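Local coordinates for RmpD (Hexulose-6-phosphate synthase) (Streptococcus mutans, PDB 3EXT), which is a TIM-barrel protein of the HUMPS family that holds a magnesium ion inside its barrel, at residues 31-36 against 60-65. Numbering follows the deposited sequence.
With MG (magnesium ion), chain B.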
ATOM      1  N   VAL A  31     -13.533  -1.262 -22.520  1.00 24.63           N
ATOM      2  CA  VAL A  31     -12.675  -2.059 -21.680  1.00 22.83           C
ATOM      3  C   VAL A  31     -13.484  -3.038 -20.883  1.00 22.01           C
ATOM      4  O   VAL A  31     -14.666  -2.892 -20.709  1.00 23.44           O
ATOM      5  CB  VAL A  31     -11.788  -1.185 -20.664  1.00 23.81           C
ATOM      6  CG1 VAL A  31     -10.901  -0.185 -21.420  1.00 23.76           C
ATOM      7  CG2 VAL A  31     -12.668  -0.494 -19.614  1.00 18.46           C
ATOM      8  N   ASP A  32     -12.807  -4.034 -20.365  1.00 21.87           N
ATOM      9  CA  ASP A  32     -13.438  -5.074 -19.604  1.00 21.27           C
ATOM     10  C   ASP A  32     -13.370  -4.787 -18.085  1.00 21.00           C
ATOM     11  O   ASP A  32     -14.242  -5.222 -17.326  1.00 19.75           O
ATOM     12  CB  ASP A  32     -12.766  -6.422 -19.936  1.00 20.60           C
ATOM     13  CG  ASP A  32     -12.875  -6.772 -21.406  1.00 25.07           C
ATOM     14  OD1 ASP A  32     -14.025  -6.923 -21.870  1.00 27.05           O
ATOM     15  OD2 ASP A  32     -11.823  -6.839 -22.079  1.00 26.08           O
ATOM     16  N   VAL A  33     -12.358  -4.049 -17.656  1.00 20.60           N
ATOM     17  CA  VAL A  33     -12.092  -3.931 -16.212  1.00 20.09           C
ATOM     18  C   VAL A  33     -11.667  -2.525 -16.028  1.00 20.95           C
ATOM     19  O   VAL A  33     -10.880  -2.000 -16.844  1.00 19.34           O
ATOM     20  CB  VAL A  33     -10.933  -4.843 -15.717  1.00 21.03           C
ATOM     21  CG1 VAL A  33     -10.705  -4.692 -14.218  1.00 19.05           C
ATOM     22  CG2 VAL A  33     -11.144  -6.337 -16.077  1.00 23.36           C
ATOM     23  N   ILE A  34     -12.223  -1.892 -14.981  1.00 20.93           N
ATOM     24  CA  ILE A  34     -11.879  -0.528 -14.631  1.00 20.99           C
ATOM     25  C   ILE A  34     -11.223  -0.553 -13.247  1.00 20.36           C
ATOM     26  O   ILE A  34     -11.778  -1.109 -12.289  1.00 18.48           O
ATOM     27  CB  ILE A  34     -13.103   0.407 -14.679  1.00 22.74           C
ATOM     28  CG1 ILE A  34     -13.693   0.433 -16.131  1.00 24.17           C
ATOM     29  CG2 ILE A  34     -12.739   1.821 -14.182  1.00 25.28           C
ATOM     30  CD1 ILE A  34     -14.885   1.362 -16.341  1.00 22.41           C
ATOM     31  N   GLU A  35     -10.028   0.026 -13.137  1.00 19.53           N
ATOM     32  CA  GLU A  35      -9.294  -0.075 -11.864  1.00 19.66           C
ATOM     33  C   GLU A  35      -9.046   1.274 -11.233  1.00 19.43           C
ATOM     34  O   GLU A  35      -8.449   2.137 -11.883  1.00 19.72           O
ATOM     35  CB  GLU A  35      -7.946  -0.751 -12.137  1.00 19.46           C
ATOM     36  CG  GLU A  35      -6.954  -0.559 -11.029  1.00 20.29           C
ATOM     37  CD  GLU A  35      -5.506  -0.797 -11.435  1.00 23.91           C
ATOM     38  OE1 GLU A  35      -5.223  -1.353 -12.554  1.00 23.01           O
ATOM     39  OE2 GLU A  35      -4.634  -0.410 -10.623  1.00 22.25           O
ATOM     40  N   ALA A  36      -9.437   1.454  -9.965  1.00 19.59           N
ATOM     41  CA  ALA A  36      -8.909   2.584  -9.154  1.00 18.99           C
ATOM     42  C   ALA A  36      -7.500   2.285  -8.681  1.00 18.86           C
ATOM     43  O   ALA A  36      -7.325   1.443  -7.761  1.00 16.22           O
ATOM     44  CB  ALA A  36      -9.777   2.868  -7.922  1.00 19.50           C
ATOM     45  N   ILE A  60     -16.287  -5.258 -14.274  1.00 25.61           N
ATOM     46  CA  ILE A  60     -15.399  -5.580 -13.174  1.00 24.57           C
ATOM     47  C   ILE A  60     -14.679  -4.303 -12.644  1.00 22.53           C
ATOM     48  O   ILE A  60     -14.124  -3.528 -13.421  1.00 21.37           O
ATOM     49  CB  ILE A  60     -14.370  -6.651 -13.582  1.00 24.75           C
ATOM     50  CG1 ILE A  60     -15.123  -7.922 -14.023  1.00 26.73           C
ATOM     51  CG2 ILE A  60     -13.461  -6.961 -12.394  1.00 26.25           C
ATOM     52  CD1 ILE A  60     -14.232  -8.973 -14.636  1.00 28.75           C
ATOM     53  N   ILE A  61     -14.702  -4.123 -11.321  1.00 21.27           N
ATOM     54  CA  ILE A  61     -14.053  -2.961 -10.676  1.00 20.87           C
ATOM     55  C   ILE A  61     -12.976  -3.404  -9.730  1.00 21.12           C
ATOM     56  O   ILE A  61     -13.206  -4.311  -8.928  1.00 20.57           O
ATOM     57  CB  ILE A  61     -15.101  -2.013  -9.995  1.00 22.31           C
ATOM     58  CG1 ILE A  61     -15.962  -1.436 -11.124  1.00 19.51           C
ATOM     59  CG2 ILE A  61     -14.413  -0.861  -9.153  1.00 20.81           C
ATOM     60  CD1 ILE A  61     -16.959  -0.618 -10.680  1.00 26.09           C
ATOM     61  N   VAL A  62     -11.789  -2.804  -9.901  1.00 18.83           N
ATOM     62  CA  VAL A  62     -10.620  -3.131  -9.116  1.00 19.93           C
ATOM     63  C   VAL A  62     -10.322  -1.973  -8.165  1.00 19.08           C
ATOM     64  O   VAL A  62     -10.248  -0.819  -8.610  1.00 19.11           O
ATOM     65  CB  VAL A  62      -9.374  -3.437 -10.017  1.00 19.47           C
ATOM     66  CG1 VAL A  62      -8.131  -3.747  -9.170  1.00 22.49           C
ATOM     67  CG2 VAL A  62      -9.699  -4.618 -10.936  1.00 20.21           C
ATOM     68  N   ALA A  63     -10.194  -2.300  -6.871  1.00 18.93           N
ATOM     69  CA  ALA A  63      -9.590  -1.385  -5.896  1.00 19.12           C
ATOM     70  C   ALA A  63      -8.147  -1.838  -5.654  1.00 19.25           C
ATOM     71  O   ALA A  63      -7.860  -2.840  -4.948  1.00 18.20           O
ATOM     72  CB  ALA A  63     -10.396  -1.340  -4.562  1.00 18.94           C
ATOM     73  N   ASP A  64      -7.231  -1.104  -6.276  1.00 18.50           N
ATOM     74  CA  ASP A  64      -5.813  -1.445  -6.156  1.00 19.32           C
ATOM     75  C   ASP A  64      -5.224  -0.824  -4.889  1.00 19.03           C
ATOM     76  O   ASP A  64      -4.526   0.201  -4.943  1.00 19.20           O
ATOM     77  CB  ASP A  64      -5.087  -0.952  -7.434  1.00 19.01           C
ATOM     78  CG  ASP A  64      -3.634  -1.317  -7.476  1.00 21.13           C
ATOM     79  OD1 ASP A  64      -3.141  -2.123  -6.657  1.00 25.58           O
ATOM     80  OD2 ASP A  64      -2.925  -0.725  -8.334  1.00 22.85           O
ATOM     81  N   THR A  65      -5.463  -1.451  -3.737  1.00 20.13           N
ATOM     82  CA  THR A  65      -5.019  -0.881  -2.442  1.00 19.10           C
ATOM     83  C   THR A  65      -3.622  -1.367  -2.054  1.00 20.61           C
ATOM     84  O   THR A  65      -2.983  -0.789  -1.137  1.00 20.78           O
ATOM     85  CB  THR A  65      -5.968  -1.344  -1.299  1.00 20.15           C
ATOM     86  OG1 THR A  65      -6.024  -2.775  -1.310  1.00 21.42           O
ATOM     87  CG2 THR A  65      -7.414  -0.743  -1.492  1.00 18.13           C
TER
HETATM   88 MG    MG B 222      -2.641  -1.011 -10.225  1.00 31.02          MG
HETATM   89  O   HOH W   1      -2.441  -1.536 -12.501  1.00 33.46           O
HETATM   90  O   HOH W   2      -0.557  -1.485 -10.088  1.00 26.68           O
HETATM   91  O   HOH W   3      -3.132  -3.264 -10.043  1.00 36.49           O
HETATM   92  O   HOH W   4      -1.981   0.774 -10.365  1.00 28.65           O
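The magnesium site of this TIM barrel lies across two neighbouring parallel strands, 33-36 and 60-67, with Glu35 and Asp64 each lending one carboxylate oxygen. Glu35 OE2 binds the metal at 2.1 Å and Asp64 OD2 at 1.9 Å, and four waters complete six ligands. Glutamate suits the earlier position: with CG anti to the backbone N (chi1 163°) and an extended chain beyond, it reaches inward, mostly across its strand, to the ion, whereas Asp64, farther along its own strand, needs only the shorter side chain. The carboxylate planes stand 67° apart, and their metal-bound oxygens, Glu35 OE2 and Asp64 OD2, come within 2.9 Å of each other. The other oxygens are held too: Glu35 OE1 accepts from a magnesium-bound water and from Gln9, while Asp64 OD1 hydrogen-bonds Thr87 OG1 and forms a salt bridge with Lys66.

Beneath the site, Val33, Ile60 and Val62 form an apolar floor on the barrel's inner side, joined by Trp85. The packing is tight where Val33 CG1 meets Val62 CG2 at 3.4 Å, and Val62 also supports the aliphatic part of Glu35. On the outer face Ile34, Ile61 and Ala36 lie against helix 47-55, the small alanine meeting Leu48. Four backbone bonds fix the register, from Ile34 N to Ile60 O (3.0 Å) through to Asp64 N to Ala36 O (2.9 Å).

Two carboxylates this close would probably repel each other without a cation; magnesium, with Lys66 at Asp64, probably offsets their charge. Sharing one small ion explains the short oxygen-oxygen distance; the backbone ladder brings both side chains to it.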